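PDB 5J72: putative N-acetylmuramoyl-L-alanine amidase,autolysin cwp6 from Peptoclostridium difficile, which probably hydrolyses the bond between N-acetylmuramic acid and L-alanine in cell-wall peptidoglycan, as a zinc-dependent autolysin carrying three cell-wall-binding CWB2 domains. Local coordinates for residues Ile3-Gln8 with Ala20-Lys25; Ser32-Phe37 with Glu45-Tyr50; Trp73-Ile78 with Lys102-Thr107; Asp154-Val159 with Tyr180-Leu185. All coordinates share one frame; numbering follows the deposited sequence. Where two conformers were deposited one is given.

Contact 1: Ile3-Gln8 with Ala20-Lys25; sequences ININLQ and ASVKFK. With CA (calcium ion), chain C.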
loop_
_atom_site.group_PDB
_atom_site.type_symbol
_atom_site.label_atom_id
_atom_site.label_comp_id
_atom_site.label_asym_id
_atom_site.label_seq_id
_atom_site.Cartn_x
_atom_site.Cartn_y
_atom_site.Cartn_z
ATOM N N ILE A 3 24.009 -10.573 25.384
ATOM C CA ILE A 3 23.185 -9.378 25.329
ATOM C C ILE A 3 22.640 -9.218 23.941
ATOM O O ILE A 3 23.396 -9.395 22.971
ATOM C CB ILE A 3 23.997 -8.132 25.775
ATOM C CG1 ILE A 3 23.121 -6.889 25.697
ATOM C CG2 ILE A 3 25.261 -8.001 24.899
ATOM C CD1 ILE A 3 23.710 -5.718 26.502
ATOM N N ASN A 4 21.364 -8.918 23.814
ATOM C CA ASN A 4 20.813 -8.722 22.478
ATOM C C ASN A 4 20.058 -7.389 22.542
ATOM O O ASN A 4 19.273 -7.198 23.478
ATOM C CB ASN A 4 19.810 -9.847 22.098
ATOM C CG ASN A 4 19.260 -9.556 20.668
ATOM O OD1 ASN A 4 18.196 -8.889 20.501
ATOM N ND2 ASN A 4 19.954 -9.932 19.592
ATOM N N ILE A 5 20.281 -6.487 21.609
ATOM C CA ILE A 5 19.545 -5.214 21.647
ATOM C C ILE A 5 18.652 -5.153 20.369
ATOM O O ILE A 5 19.188 -5.132 19.261
ATOM C CB ILE A 5 20.574 -4.062 21.625
ATOM C CG1 ILE A 5 21.422 -4.074 22.909
ATOM C CG2 ILE A 5 19.865 -2.726 21.508
ATOM C CD1 ILE A 5 22.615 -3.018 22.815
ATOM N N ASN A 6 17.380 -5.029 20.530
ATOM C CA ASN A 6 16.482 -5.007 19.359
ATOM C C ASN A 6 15.804 -3.645 19.245
ATOM O O ASN A 6 14.927 -3.342 20.072
ATOM C CB ASN A 6 15.413 -6.070 19.549
ATOM C CG ASN A 6 14.500 -6.146 18.300
ATOM O OD1 ASN A 6 14.924 -5.868 17.153
ATOM N ND2 ASN A 6 13.270 -6.575 18.416
ATOM N N LEU A 7 16.217 -2.843 18.251
ATOM C CA LEU A 7 15.645 -1.505 18.053
ATOM C C LEU A 7 14.630 -1.594 16.904
ATOM O O LEU A 7 14.905 -2.225 15.878
ATOM C CB LEU A 7 16.743 -0.488 17.656
ATOM C CG LEU A 7 17.839 -0.331 18.752
ATOM C CD1 LEU A 7 18.827 0.815 18.268
ATOM C CD2 LEU A 7 17.203 -0.026 20.134
ATOM N N GLN A 8 13.486 -0.976 17.084
ATOM C CA GLN A 8 12.457 -1.079 15.998
ATOM C C GLN A 8 12.817 -0.316 14.702
ATOM O O GLN A 8 12.655 -0.852 13.581
ATOM C CB GLN A 8 11.139 -0.584 16.548
ATOM C CG GLN A 8 10.002 -0.555 15.457
ATOM C CD GLN A 8 8.738 0.024 16.055
ATOM O OE1 GLN A 8 8.793 0.859 16.952
ATOM N NE2 GLN A 8 7.542 -0.390 15.519
ATOM N N ALA A 20 12.111 -0.505 21.902
ATOM C CA ALA A 20 13.425 -1.126 22.136
ATOM C C ALA A 20 13.276 -2.262 23.123
ATOM O O ALA A 20 12.533 -2.158 24.113
ATOM C CB ALA A 20 14.409 -0.116 22.729
ATOM N N SER A 21 13.996 -3.317 22.873
ATOM C CA SER A 21 13.974 -4.469 23.739
ATOM C C SER A 21 15.428 -4.949 23.928
ATOM O O SER A 21 16.127 -5.182 22.923
ATOM C CB SER A 21 13.109 -5.545 23.068
ATOM O OG SER A 21 13.260 -6.798 23.707
ATOM N N VAL A 22 15.887 -5.066 25.181
ATOM C CA VAL A 22 17.200 -5.580 25.506
ATOM C C VAL A 22 17.073 -6.864 26.366
ATOM O O VAL A 22 16.380 -6.867 27.388
ATOM C CB VAL A 22 18.039 -4.536 26.241
ATOM C CG1 VAL A 22 19.392 -5.118 26.607
ATOM C CG2 VAL A 22 18.235 -3.314 25.329
ATOM N N LYS A 23 17.755 -7.931 25.954
ATOM C CA LYS A 23 17.670 -9.191 26.685
ATOM C C LYS A 23 19.041 -9.572 27.149
ATOM O O LYS A 23 19.967 -9.549 26.315
ATOM C CB LYS A 23 17.115 -10.274 25.724
ATOM C CG LYS A 23 16.774 -11.596 26.460
ATOM C CD LYS A 23 15.875 -12.484 25.546
ATOM C CE LYS A 23 14.601 -12.906 26.230
ATOM N NZ LYS A 23 14.889 -13.597 27.511
ATOM N N PHE A 24 19.218 -9.877 28.431
ATOM C CA PHE A 24 20.523 -10.298 28.953
ATOM C C PHE A 24 20.466 -11.793 29.319
ATOM O O PHE A 24 19.452 -12.212 29.873
ATOM C CB PHE A 24 20.911 -9.605 30.287
ATOM C CG PHE A 24 21.347 -8.175 30.104
ATOM C CD1 PHE A 24 20.412 -7.172 29.882
ATOM C CD2 PHE A 24 22.686 -7.826 30.189
ATOM C CE1 PHE A 24 20.816 -5.843 29.759
ATOM C CE2 PHE A 24 23.100 -6.471 30.067
ATOM C CZ PHE A 24 22.154 -5.499 29.855
ATOM N N LYS A 25 21.520 -12.532 29.051
ATOM C CA LYS A 25 21.565 -13.941 29.458
ATOM C C LYS A 25 21.563 -13.963 31.013
ATOM O O LYS A 25 20.865 -14.753 31.649
ATOM C CB LYS A 25 22.852 -14.597 28.934
ATOM C CG LYS A 25 23.012 -16.021 29.542
ATOM C CD LYS A 25 22.601 -17.077 28.562
ATOM C CE LYS A 25 22.786 -18.441 29.184
HETATM CA CA CA C . 16.426 -7.460 15.667
HETATM O O HOH W 1 16.220 -8.171 22.520
HETATM O O HOH W 2 17.928 -7.537 17.539
HETATM O O HOH W 3 17.328 -5.576 14.644
HETATM O O HOH W 4 17.964 -8.687 14.935
HETATM O O HOH W 5 14.925 -7.283 13.932
#
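Asn6 OD1 binds a calcium ion at 2.6 Å, longer than any of the four metal-water distances; waters 2 to 5 fill the rest of the observed shell. CG of Asn6 is anti to its backbone N (chi1 -176°), which carries the amide off the sheet on the face shared with Asn4, Ser21 and Lys23. Water 2, a metal ligand, can also donate to Ile5 O at 3.2 Å, so this carbonyl may help to orient it. Water 1 spans the two strands on this polar face, 2.9 Å from Asn4 OD1 and 3.0 Å from Ser21 O. The latter oxygen is also the acceptor for Asn6 N, 2.7 Å away and nearly along the C=O axis. Strands 3-7 and 16-24 run antiparallel in this ladder: Asn4 pairs with Lys23 and Asn6 with Ser21 through paired N-H...O bonds, while Ile3-Phe24, Ile5-Val22 and Leu7-Ala20 are the non-hydrogen-bonded pairs. The ladder gives the N-terminal domain its calcium site, where Asp154 has also been seen to bind; Asp181 touches Asn6. The six residues of the non-hydrogen-bonded pairs make the buried apolar face. Ile3 lays CG1 over one face of the Phe24 ring, its CD1 meeting CE2 and CZ of that ring at 3.7 Å. Ile5 and Val22 lie alongside each other, and Leu7 CD2 rests on Ala20 CB at 3.8 Å. Behind this layer, Ile61 of strand 56-63 packs on Leu7 and Ala20, and Leu48 covers Val22. Lys23 sends its amine away to a salt bridge with Asp55.

Contact 2: Ser32-Phe37 with Glu45-Tyr50; sequences SITLNF and EATLNY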
loop_
_atom_site.group_PDB
_atom_site.type_symbol
_atom_site.label_atom_id
_atom_site.label_comp_id
_atom_site.label_asym_id
_atom_site.label_seq_id
_atom_site.Cartn_x
_atom_site.Cartn_y
_atom_site.Cartn_z
ATOM N N SER A 32 14.945 -2.105 35.854
ATOM C CA SER A 32 15.041 -1.339 34.603
ATOM C C SER A 32 16.485 -1.110 34.260
ATOM O O SER A 32 17.361 -1.314 35.121
ATOM C CB SER A 32 14.367 0.029 34.747
ATOM O OG SER A 32 15.125 0.853 35.627
ATOM N N ILE A 33 16.735 -0.711 33.015
ATOM C CA ILE A 33 18.070 -0.306 32.529
ATOM C C ILE A 33 17.868 0.980 31.757
ATOM O O ILE A 33 16.764 1.259 31.301
ATOM C CB ILE A 33 18.745 -1.326 31.612
ATOM C CG1 ILE A 33 17.878 -1.525 30.332
ATOM C CG2 ILE A 33 18.934 -2.681 32.400
ATOM C CD1 ILE A 33 18.572 -2.549 29.404
ATOM N N THR A 34 18.936 1.766 31.594
ATOM C CA THR A 34 18.881 3.008 30.866
ATOM C C THR A 34 19.922 2.977 29.769
ATOM O O THR A 34 21.087 2.724 30.029
ATOM C CB THR A 34 19.150 4.180 31.792
ATOM O OG1 THR A 34 18.149 4.167 32.788
ATOM C CG2 THR A 34 19.041 5.541 31.058
ATOM N N LEU A 35 19.486 3.226 28.539
ATOM C CA LEU A 35 20.405 3.251 27.387
ATOM C C LEU A 35 20.756 4.709 27.197
ATOM O O LEU A 35 19.824 5.566 27.241
ATOM C CB LEU A 35 19.656 2.756 26.169
ATOM C CG LEU A 35 19.761 1.196 25.978
ATOM C CD1 LEU A 35 19.163 0.445 27.195
ATOM C CD2 LEU A 35 19.025 0.864 24.646
ATOM N N ASN A 36 22.048 5.008 26.990
ATOM C CA ASN A 36 22.442 6.392 26.740
ATOM C C ASN A 36 23.012 6.432 25.338
ATOM O O ASN A 36 23.842 5.613 24.969
ATOM C CB ASN A 36 23.486 6.855 27.780
ATOM C CG ASN A 36 23.940 8.249 27.484
ATOM O OD1 ASN A 36 24.875 8.420 26.653
ATOM N ND2 ASN A 36 23.266 9.319 28.010
ATOM N N PHE A 37 22.527 7.400 24.528
ATOM C CA PHE A 37 23.062 7.588 23.167
ATOM C C PHE A 37 23.599 9.005 23.073
ATOM O O PHE A 37 23.188 9.859 23.869
ATOM C CB PHE A 37 21.892 7.534 22.140
ATOM C CG PHE A 37 21.072 6.253 22.211
ATOM C CD1 PHE A 37 19.962 6.165 23.035
ATOM C CD2 PHE A 37 21.406 5.162 21.459
ATOM C CE1 PHE A 37 19.192 4.994 23.086
ATOM C CE2 PHE A 37 20.635 3.974 21.509
ATOM C CZ PHE A 37 19.543 3.920 22.323
ATOM N N GLU A 45 18.334 9.616 26.101
ATOM C CA GLU A 45 18.308 8.380 26.875
ATOM C C GLU A 45 16.913 7.753 26.843
ATOM O O GLU A 45 15.930 8.399 26.470
ATOM C CB GLU A 45 18.766 8.605 28.316
ATOM C CG GLU A 45 17.817 9.398 29.187
ATOM C CD GLU A 45 18.256 9.350 30.638
ATOM O OE1 GLU A 45 17.432 9.012 31.519
ATOM O OE2 GLU A 45 19.439 9.653 30.889
ATOM N N ALA A 46 16.860 6.449 27.172
ATOM C CA ALA A 46 15.578 5.732 27.224
ATOM C C ALA A 46 15.662 4.737 28.358
ATOM O O ALA A 46 16.699 4.052 28.514
ATOM C CB ALA A 46 15.321 4.994 25.929
ATOM N N THR A 47 14.599 4.639 29.168
ATOM C CA THR A 47 14.610 3.669 30.270
ATOM C C THR A 47 13.725 2.501 29.871
ATOM O O THR A 47 12.605 2.714 29.428
ATOM C CB THR A 47 14.168 4.363 31.566
ATOM O OG1 THR A 47 15.273 5.197 31.910
ATOM C CG2 THR A 47 13.947 3.374 32.738
ATOM N N LEU A 48 14.249 1.263 29.989
ATOM C CA LEU A 48 13.506 0.058 29.586
ATOM C C LEU A 48 13.209 -0.730 30.844
ATOM O O LEU A 48 14.123 -0.981 31.639
ATOM C CB LEU A 48 14.400 -0.756 28.598
ATOM C CG LEU A 48 15.012 0.081 27.450
ATOM C CD1 LEU A 48 15.687 -0.890 26.544
ATOM C CD2 LEU A 48 13.911 0.900 26.675
ATOM N N ASN A 49 11.947 -1.119 31.041
ATOM C CA ASN A 49 11.531 -1.845 32.250
ATOM C C ASN A 49 11.448 -3.335 32.040
ATOM O O ASN A 49 10.984 -3.777 31.006
ATOM C CB ASN A 49 10.169 -1.347 32.624
ATOM C CG ASN A 49 10.275 0.103 33.037
ATOM O OD1 ASN A 49 9.746 0.965 32.348
ATOM N ND2 ASN A 49 10.954 0.435 34.123
ATOM N N TYR A 50 11.866 -4.096 33.049
ATOM C CA TYR A 50 11.868 -5.538 32.979
ATOM C C TYR A 50 10.453 -6.120 32.818
ATOM O O TYR A 50 9.539 -5.758 33.565
ATOM C CB TYR A 50 12.523 -6.083 34.235
ATOM C CG TYR A 50 12.792 -7.567 34.115
ATOM C CD1 TYR A 50 13.738 -8.055 33.221
ATOM C CD2 TYR A 50 12.097 -8.486 34.903
ATOM C CE1 TYR A 50 13.993 -9.425 33.115
ATOM C CE2 TYR A 50 12.353 -9.853 34.815
ATOM C CZ TYR A 50 13.293 -10.318 33.927
ATOM O OH TYR A 50 13.495 -11.668 33.861
#
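Residues 32-37 and 45-50, parts of strands 30-39 and 42-51, run antiparallel at 158° between their directions, joined by paired backbone bonds at Ile33-Leu48 and Leu35-Ala46, of which Leu48 N to Ile33 O is the shortest at 2.8 Å. On the more polar face, Thr34 and Thr47 cross obliquely and share a hydrogen bond, OG1 to OG1 at 3.2 Å, in which either could be the donor. In both, OG1 is anti to the carbonyl carbon (chi1 -60° in Thr34), so the methyls splay apart: CG2 of Thr47 turns to Ser32 CB at 3.9 Å, CG2 of Thr34 to the carboxylate of Glu45. Asn81 ND2 bonds to Thr34 OG1 and also to Ser32 OG, tying this row to strand 72-82. The reverse face is apolar. Ile33 CG1, in the crowded position between backbone N and carbonyl carbon (chi1 62°), meets Leu48 CB at 4.0 Å. CD1 of Leu48 meets Leu35 CD1 at 3.8 Å, the two leucines crossing at about a right angle. Tyr57 of strand 56-63 packs on Ile33 and Leu48. The two strands form a beta hairpin of the N-terminal domain, polar on one face and lining the domain core with the other.

Contact 3: Trp73-Ile78 with Lys102-Thr107; sequences WELQSI and KDYDVT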
loop_
_atom_site.group_PDB
_atom_site.type_symbol
_atom_site.label_atom_id
_atom_site.label_comp_id
_atom_site.label_asym_id
_atom_site.label_seq_id
_atom_site.Cartn_x
_atom_site.Cartn_y
_atom_site.Cartn_z
ATOM N N TRP A 73 22.481 8.952 16.037
ATOM C CA TRP A 73 22.511 8.655 17.446
ATOM C C TRP A 73 23.340 7.398 17.644
ATOM O O TRP A 73 23.020 6.373 17.039
ATOM C CB TRP A 73 21.076 8.395 17.946
ATOM C CG TRP A 73 20.247 9.593 17.907
ATOM C CD1 TRP A 73 19.248 9.887 17.013
ATOM C CD2 TRP A 73 20.374 10.748 18.767
ATOM N NE1 TRP A 73 18.779 11.175 17.246
ATOM C CE2 TRP A 73 19.448 11.717 18.325
ATOM C CE3 TRP A 73 21.182 11.043 19.889
ATOM C CZ2 TRP A 73 19.309 12.965 18.958
ATOM C CZ3 TRP A 73 21.041 12.284 20.526
ATOM C CH2 TRP A 73 20.120 13.226 20.058
ATOM N N GLU A 74 24.374 7.460 18.488
ATOM C CA GLU A 74 25.288 6.315 18.704
ATOM C C GLU A 74 25.170 5.858 20.124
ATOM O O GLU A 74 25.212 6.672 21.053
ATOM C CB GLU A 74 26.742 6.768 18.442
ATOM C CG GLU A 74 26.868 7.167 16.965
ATOM C CD GLU A 74 28.311 7.520 16.527
ATOM O OE1 GLU A 74 29.242 7.137 17.181
ATOM O OE2 GLU A 74 28.464 8.195 15.512
ATOM N N LEU A 75 25.005 4.563 20.321
ATOM C CA LEU A 75 24.833 4.035 21.683
ATOM C C LEU A 75 26.147 4.147 22.475
ATOM O O LEU A 75 27.193 3.722 21.982
ATOM C CB LEU A 75 24.463 2.505 21.571
ATOM C CG LEU A 75 24.287 1.822 22.952
ATOM C CD1 LEU A 75 23.168 2.379 23.809
ATOM C CD2 LEU A 75 24.062 0.292 22.659
ATOM N N GLN A 76 26.109 4.730 23.688
ATOM C CA GLN A 76 27.328 4.888 24.531
ATOM C C GLN A 76 27.400 3.916 25.691
ATOM O O GLN A 76 28.495 3.474 26.032
ATOM C CB GLN A 76 27.329 6.264 25.155
ATOM C CG GLN A 76 27.079 7.363 24.088
ATOM C CD GLN A 76 28.229 7.456 23.174
ATOM O OE1 GLN A 76 29.345 7.729 23.601
ATOM N NE2 GLN A 76 28.028 7.283 21.883
ATOM N N SER A 77 26.289 3.583 26.281
ATOM C CA SER A 77 26.351 2.783 27.478
ATOM C C SER A 77 25.004 2.306 27.922
ATOM O O SER A 77 23.959 2.787 27.474
ATOM C CB SER A 77 26.951 3.637 28.626
ATOM O OG SER A 77 26.092 4.735 28.932
ATOM N N ILE A 78 25.020 1.326 28.836
ATOM C CA ILE A 78 23.789 0.855 29.458
ATOM C C ILE A 78 23.998 0.892 30.941
ATOM O O ILE A 78 25.005 0.349 31.425
ATOM C CB ILE A 78 23.483 -0.616 29.020
ATOM C CG1 ILE A 78 23.182 -0.652 27.531
ATOM C CG2 ILE A 78 22.285 -1.131 29.850
ATOM C CD1 ILE A 78 22.959 -2.112 26.962
ATOM N N LYS A 102 28.185 0.131 16.136
ATOM C CA LYS A 102 27.646 0.780 14.992
ATOM C C LYS A 102 26.391 0.069 14.470
ATOM O O LYS A 102 25.602 0.691 13.733
ATOM C CB LYS A 102 28.665 0.848 13.846
ATOM C CG LYS A 102 29.696 2.006 14.047
ATOM C CD LYS A 102 29.350 3.320 13.230
ATOM C CE LYS A 102 29.507 4.603 14.073
ATOM N NZ LYS A 102 28.693 5.803 13.569
ATOM N N ASP A 103 26.212 -1.201 14.819
ATOM C CA ASP A 103 24.991 -1.869 14.350
ATOM C C ASP A 103 23.722 -1.198 14.933
ATOM O O ASP A 103 22.607 -1.463 14.424
ATOM C CB ASP A 103 24.936 -3.307 14.882
ATOM C CG ASP A 103 26.000 -4.208 14.317
ATOM O OD1 ASP A 103 26.175 -5.300 14.854
ATOM O OD2 ASP A 103 26.667 -3.811 13.335
ATOM N N TYR A 104 23.851 -0.389 15.992
ATOM C CA TYR A 104 22.662 0.237 16.589
ATOM C C TYR A 104 22.516 1.732 16.221
ATOM O O TYR A 104 21.631 2.380 16.748
ATOM C CB TYR A 104 22.686 0.098 18.135
ATOM C CG TYR A 104 22.916 -1.347 18.477
ATOM C CD1 TYR A 104 24.172 -1.790 18.895
ATOM C CD2 TYR A 104 21.921 -2.311 18.243
ATOM C CE1 TYR A 104 24.448 -3.143 19.054
ATOM C CE2 TYR A 104 22.196 -3.684 18.391
ATOM C CZ TYR A 104 23.469 -4.081 18.787
ATOM O OH TYR A 104 23.838 -5.402 18.831
ATOM N N ASP A 105 23.348 2.256 15.332
ATOM C CA ASP A 105 23.238 3.705 14.989
ATOM C C ASP A 105 21.883 4.024 14.385
ATOM O O ASP A 105 21.406 3.260 13.527
ATOM C CB ASP A 105 24.265 4.010 13.908
ATOM C CG ASP A 105 25.683 4.125 14.425
ATOM O OD1 ASP A 105 25.894 3.996 15.642
ATOM O OD2 ASP A 105 26.566 4.331 13.618
ATOM N N VAL A 106 21.272 5.122 14.777
ATOM C CA VAL A 106 19.951 5.492 14.260
ATOM C C VAL A 106 20.064 6.844 13.627
ATOM O O VAL A 106 20.597 7.757 14.294
ATOM C CB VAL A 106 18.935 5.481 15.440
ATOM C CG1 VAL A 106 17.617 6.117 14.998
ATOM C CG2 VAL A 106 18.724 4.027 15.913
ATOM N N THR A 107 19.649 6.979 12.346
ATOM C CA THR A 107 19.770 8.251 11.651
ATOM C C THR A 107 18.485 9.058 11.789
ATOM O O THR A 107 17.373 8.557 11.500
ATOM C CB THR A 107 20.097 7.978 10.166
ATOM O OG1 THR A 107 21.286 7.208 10.118
ATOM C CG2 THR A 107 20.306 9.268 9.392
HETATM O O HOH W 6 21.288 4.595 18.202
HETATM O O HOH W 7 28.388 3.786 16.946
HETATM O O HOH W 8 25.057 2.954 17.928
#
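Glu74 and Asp105 lie side by side and point the same way, their carboxylate planes 27° apart, while the bent chain of Lys102 crosses Glu74 obliquely to bring its amine to both. NZ of Lys102 forms a salt bridge of 2.6 Å with Asp105 OD2, met from above the carboxylate plane, and a weaker one of 3.1 Å with Glu74 OE2. The shared cation would be expected to offset the repulsion between the two acids, whose OE2 and OD2 are 4.7 Å apart. The other oxygen of Asp105, OD1, accepts from water 7 and from water 8 at 2.6 Å; water 8 in turn accepts from Leu75 N, tying the carboxylate to the strand backbone. Next to this network the backbones meet in one antiparallel hydrogen-bonded pair, Trp73 with Val106, the bond from Trp73 N to Val106 O being 2.8 Å. Trp73 O is taken twice, by Val106 N and by water 6, which also donates to Tyr104 O. Leu75 CD2 approaches Tyr104 CD1 at 4.3 Å. Further along 73-78, Gln76 NE2 donates to Glu74 O from above the carbonyl plane, and Gln76 and Ser77 both face Asn36 of strand 30-39 in a classic beta bulge. Strands 72-82 and 106-113 of the N-terminal domain are joined here at the start of the latter, reinforced by the Glu74-Lys102-Asp105 salt-bridge network.

Contact 4: Asp154-Val159 with Tyr180-Leu185; sequences DGSSKV and YDAPIL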
loop_
_atom_site.group_PDB
_atom_site.type_symbol
_atom_site.label_atom_id
_atom_site.label_comp_id
_atom_site.label_asym_id
_atom_site.label_seq_id
_atom_site.Cartn_x
_atom_site.Cartn_y
_atom_site.Cartn_z
ATOM N N ASP A 154 22.165 -5.964 13.024
ATOM C CA ASP A 154 22.905 -6.714 14.032
ATOM C C ASP A 154 22.735 -8.221 13.861
ATOM O O ASP A 154 23.143 -8.988 14.755
ATOM C CB ASP A 154 22.409 -6.319 15.452
ATOM C CG ASP A 154 20.910 -6.494 15.634
ATOM O OD1 ASP A 154 20.486 -6.770 16.747
ATOM O OD2 ASP A 154 20.172 -6.368 14.649
ATOM N N GLY A 155 22.107 -8.650 12.788
ATOM C CA GLY A 155 22.011 -10.092 12.529
ATOM C C GLY A 155 20.623 -10.654 12.773
ATOM O O GLY A 155 19.716 -9.946 13.206
ATOM N N SER A 156 20.446 -11.959 12.514
ATOM C CA SER A 156 19.130 -12.575 12.748
ATOM C C SER A 156 19.336 -14.063 13.004
ATOM O O SER A 156 20.065 -14.686 12.208
ATOM C CB SER A 156 18.247 -12.424 11.503
ATOM O OG SER A 156 16.934 -12.841 11.884
ATOM N N SER A 157 18.691 -14.653 14.033
ATOM C CA SER A 157 18.962 -16.096 14.223
ATOM C C SER A 157 18.205 -16.936 13.198
ATOM O O SER A 157 18.587 -18.067 12.943
ATOM C CB SER A 157 18.629 -16.520 15.655
ATOM O OG SER A 157 17.243 -16.329 15.834
ATOM N N LYS A 158 17.147 -16.394 12.605
ATOM C CA LYS A 158 16.394 -17.103 11.565
ATOM C C LYS A 158 16.336 -16.261 10.288
ATOM O O LYS A 158 16.362 -15.013 10.359
ATOM C CB LYS A 158 14.943 -17.349 11.979
ATOM C CG LYS A 158 14.808 -18.333 13.158
ATOM C CD LYS A 158 13.295 -18.453 13.589
ATOM C CE LYS A 158 12.968 -19.788 14.219
ATOM N NZ LYS A 158 13.587 -19.885 15.519
ATOM N N VAL A 159 16.289 -16.915 9.150
ATOM C CA VAL A 159 16.112 -16.280 7.852
ATOM C C VAL A 159 15.083 -17.117 7.115
ATOM O O VAL A 159 15.208 -18.352 7.096
ATOM C CB VAL A 159 17.408 -16.195 6.979
ATOM C CG1 VAL A 159 17.101 -15.545 5.606
ATOM C CG2 VAL A 159 18.500 -15.373 7.716
ATOM N N TYR A 180 8.778 -14.694 13.560
ATOM C CA TYR A 180 10.176 -14.998 13.890
ATOM C C TYR A 180 11.032 -13.712 14.052
ATOM O O TYR A 180 12.157 -13.792 14.557
ATOM C CB TYR A 180 10.853 -15.706 12.721
ATOM C CG TYR A 180 10.343 -17.079 12.332
ATOM C CD1 TYR A 180 9.830 -17.951 13.285
ATOM C CD2 TYR A 180 10.421 -17.515 11.025
ATOM C CE1 TYR A 180 9.407 -19.235 12.932
ATOM C CE2 TYR A 180 10.013 -18.799 10.660
ATOM C CZ TYR A 180 9.513 -19.645 11.620
ATOM O OH TYR A 180 9.164 -20.893 11.201
ATOM N N ASP A 181 10.531 -12.584 13.568
ATOM C CA ASP A 181 11.279 -11.298 13.505
ATOM C C ASP A 181 12.522 -11.601 12.641
ATOM O O ASP A 181 13.665 -11.468 13.053
ATOM C CB ASP A 181 11.634 -10.765 14.918
ATOM C CG ASP A 181 12.267 -9.361 14.884
ATOM O OD1 ASP A 181 12.166 -8.666 13.813
ATOM O OD2 ASP A 181 12.861 -8.962 15.909
ATOM N N ALA A 182 12.256 -12.037 11.410
ATOM C CA ALA A 182 13.286 -12.442 10.472
ATOM C C ALA A 182 13.073 -11.837 9.097
ATOM O O ALA A 182 11.943 -11.565 8.725
ATOM C CB ALA A 182 13.197 -13.958 10.292
ATOM N N PRO A 183 14.145 -11.625 8.353
ATOM C CA PRO A 183 13.985 -11.112 7.015
ATOM C C PRO A 183 13.703 -12.297 6.033
ATOM O O PRO A 183 13.963 -13.480 6.367
ATOM C CB PRO A 183 15.360 -10.521 6.686
ATOM C CG PRO A 183 16.327 -11.452 7.433
ATOM C CD PRO A 183 15.569 -11.757 8.761
ATOM N N ILE A 184 13.219 -11.964 4.852
ATOM C CA ILE A 184 13.021 -12.956 3.825
ATOM C C ILE A 184 14.131 -12.669 2.782
ATOM O O ILE A 184 14.270 -11.534 2.292
ATOM C CB ILE A 184 11.648 -12.787 3.167
ATOM C CG1 ILE A 184 10.553 -13.252 4.149
ATOM C CG2 ILE A 184 11.673 -13.526 1.780
ATOM C CD1 ILE A 184 9.070 -12.905 3.735
ATOM N N LEU A 185 14.942 -13.676 2.473
ATOM C CA LEU A 185 15.929 -13.507 1.403
ATOM C C LEU A 185 15.488 -14.468 0.248
ATOM O O LEU A 185 14.664 -15.347 0.465
ATOM C CB LEU A 185 17.392 -13.903 1.813
ATOM C CG LEU A 185 17.967 -12.964 2.886
ATOM C CD1 LEU A 185 19.383 -13.462 3.302
ATOM C CD2 LEU A 185 17.986 -11.469 2.416
HETATM O O HOH W 9 15.064 -14.434 13.940
#
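Water 9 is held by three hydrogen bonds: it accepts from Lys158 N and donates to Ser156 OG, each at 3.2 Å, and to Tyr180 O at 3.0 Å. Ser156 OG is gripped twice, since it also donates to Lys158 O at 2.7 Å in the carbonyl plane; OG anti to its backbone N (chi1 -171°) makes this reach possible. The same Lys158 O is packed by Ala182 CB at 3.3 Å. Lys158 then extends across the Tyr180 ring at about a right angle, CD lying over one face in a CH-pi contact, 3.7 Å from the centroid and 24° off the ring normal. The ring is held at its far end by Glu251, which bonds to Tyr180 OH. Farther along, Val159 CG1 sits against Leu185 CG at 3.8 Å, and Pro183 CD lies beside Ser156 OG at 3.6 Å. Asp181, with phi 59°, is the C-prime residue of the Schellman motif that ends helix 174-180, and the chain then enters strand 184-187, the parallel neighbour of strand 158-163 in a beta-alpha-beta unit of the first CWB2 domain. Across the contact the direct meetings are van der Waals, some between oxygen and carbon, plus one CH-pi contact; the polar link runs through water 9, coupling helix end to strand start.

Contacts 1, 2 and 3 belong to the N-terminal domain and share one apolar interior: Val22 CB meets Ile33 CD1 at 3.8 Å between contacts 1 and 2, and Ile5 CD1 meets Leu75 CD2 at 3.6 Å between contacts 1 and 3. Contacts 2 and 3 lie on neighbouring strands, probably bonded through Asn36 O and Gln76 N at 2.7 Å. Contact 4 belongs to a CWB2 domain, its centre about 15 Å from that of contact 1. The two meet near the calcium ion held by Asn6, with the Asp181 side chain about 4 Å from the ion; Tyr104 OH of contact 3 reaches Asp154 CB at 3.8 Å. The zinc site of His460, Glu477 and His530 lies in the separate amidase domain.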